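Local structure of L-arabinose ABC transporter, periplasmic L-arabinose-binding protein (Burkholderia thailandensis, 4KZK) at residues A189-A192 against L193-A196. The protein probably captures L-arabinose in the periplasm for an ABC transporter and can also bind beta-D-galactopyranose. Sequence-based numbering, arbitrary orientation.
Sequences AVDA and LKAA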
loop_
_atom_site.group_PDB
_atom_site.type_symbol
_atom_site.label_atom_id
_atom_site.label_comp_id
_atom_site.label_asym_id
_atom_site.label_seq_id
_atom_site.Cartn_x
_atom_site.Cartn_y
_atom_site.Cartn_z
ATOM N N ALA A 189 1.612 12.844 4.397
ATOM C CA ALA A 189 0.846 12.921 5.633
ATOM C C ALA A 189 1.466 13.929 6.603
ATOM O O ALA A 189 0.772 14.773 7.190
ATOM C CB ALA A 189 0.735 11.539 6.278
ATOM N N VAL A 190 2.777 13.858 6.777
ATOM C CA VAL A 190 3.443 14.815 7.657
ATOM C C VAL A 190 3.245 16.259 7.167
ATOM O O VAL A 190 2.973 17.159 7.958
ATOM C CB VAL A 190 4.957 14.510 7.816
ATOM C CG1 VAL A 190 5.678 15.658 8.532
ATOM C CG2 VAL A 190 5.171 13.218 8.584
ATOM N N ASP A 191 3.396 16.471 5.863
ATOM C CA ASP A 191 3.298 17.817 5.298
ATOM C C ASP A 191 1.897 18.362 5.512
ATOM O O ASP A 191 1.720 19.520 5.891
ATOM C CB ASP A 191 3.648 17.815 3.796
ATOM C CG ASP A 191 5.140 17.648 3.520
ATOM O OD1 ASP A 191 5.947 17.615 4.478
ATOM O OD2 ASP A 191 5.523 17.564 2.328
ATOM N N ALA A 192 0.882 17.535 5.276
ATOM C CA ALA A 192 -0.496 17.974 5.521
ATOM C C ALA A 192 -0.730 18.298 7.006
ATOM O O ALA A 192 -1.431 19.250 7.343
ATOM C CB ALA A 192 -1.499 16.926 5.022
ATOM N N LEU A 193 -0.137 17.515 7.899
ATOM C CA LEU A 193 -0.315 17.756 9.329
ATOM C C LEU A 193 0.389 19.057 9.774
ATOM O O LEU A 193 -0.173 19.848 10.541
ATOM C CB LEU A 193 0.155 16.552 10.155
ATOM C CG LEU A 193 -0.790 15.351 10.093
ATOM C CD1 LEU A 193 -0.080 14.104 10.556
ATOM C CD2 LEU A 193 -2.044 15.570 10.921
ATOM N N LYS A 194 1.604 19.284 9.291
ATOM C CA LYS A 194 2.292 20.535 9.612
ATOM C C LYS A 194 1.516 21.742 9.091
ATOM O O LYS A 194 1.444 22.761 9.769
ATOM C CB LYS A 194 3.705 20.521 9.077
ATOM C CG LYS A 194 4.605 19.556 9.834
ATOM C CD LYS A 194 6.080 19.795 9.520
ATOM C CE LYS A 194 6.394 19.671 8.037
ATOM N NZ LYS A 194 7.850 19.684 7.783
ATOM N N ALA A 195 0.905 21.602 7.917
ATOM C CA ALA A 195 0.078 22.676 7.311
ATOM C C ALA A 195 -1.173 22.975 8.131
ATOM O O ALA A 195 -1.773 24.047 7.994
ATOM C CB ALA A 195 -0.311 22.292 5.886
ATOM N N ALA A 196 -1.552 22.023 8.985
ATOM C CA ALA A 196 -2.729 22.125 9.832
ATOM C C ALA A 196 -2.370 22.491 11.260
ATOM O O ALA A 196 -3.226 22.477 12.143
ATOM C CB ALA A 196 -3.472 20.791 9.816
HETATM O O HOH W 1 7.925 19.512 4.939
#
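Asp191 and Lys194, three residues apart on the last turns of helix 180-195, show how two opposite charges can be joined through a water instead of directly. Their side chains run alongside each other, pointing the same way, yet OD1 of Asp191 and NZ of Lys194 stay 4.3 Å apart, beyond a salt bridge. One water closes the gap on this looser side, where Lys194 is exposed, giving a hydrogen bond of 2.8 Å to OD1 of Asp191 and accepting one of 2.9 Å from NZ of Lys194. The bend at chi3 (-58°) carries CE of Lys194 to 4.1 Å from CG1 of Val190, the two side chains crossing at a slant, before the ammonium reaches the water. The other carboxylate oxygen, OD2 of Asp191, is hydrogen-bonded to the hydroxyl of Tyr145 on helix 144-161, so each oxygen has its own partner, a protein hydroxyl on one and a water on the other.

Leu193 belongs to the tight side, buried like Ala189 and Ala192. With its CG beside the backbone N and anti to the carbonyl carbon (chi1 -74°), the side chain leans back over the preceding turn, placing CG of Leu193 3.3 Å from O of Ala189. That same oxygen accepts the hydrogen bond from the backbone N of Leu193. The next amide, N of Lys194, makes a straighter bond to O of Val190, at 2.9 Å with an N-H...O angle of 168°. Leu193, Ala189 and Val190 all touch Phe236 of strand 233-236, while the small Ala192 meets Arg149 and Asp153 of helix 144-161.

Buried hydrocarbon against the sheet and helix 144-161, and a water-bridged charge pair on the more open flank, are the two sides of an amphipathic helix, here the crossover helix of the beta-alpha-beta unit 170-175, 180-195, 203-207 in a periplasmic sugar-binding protein.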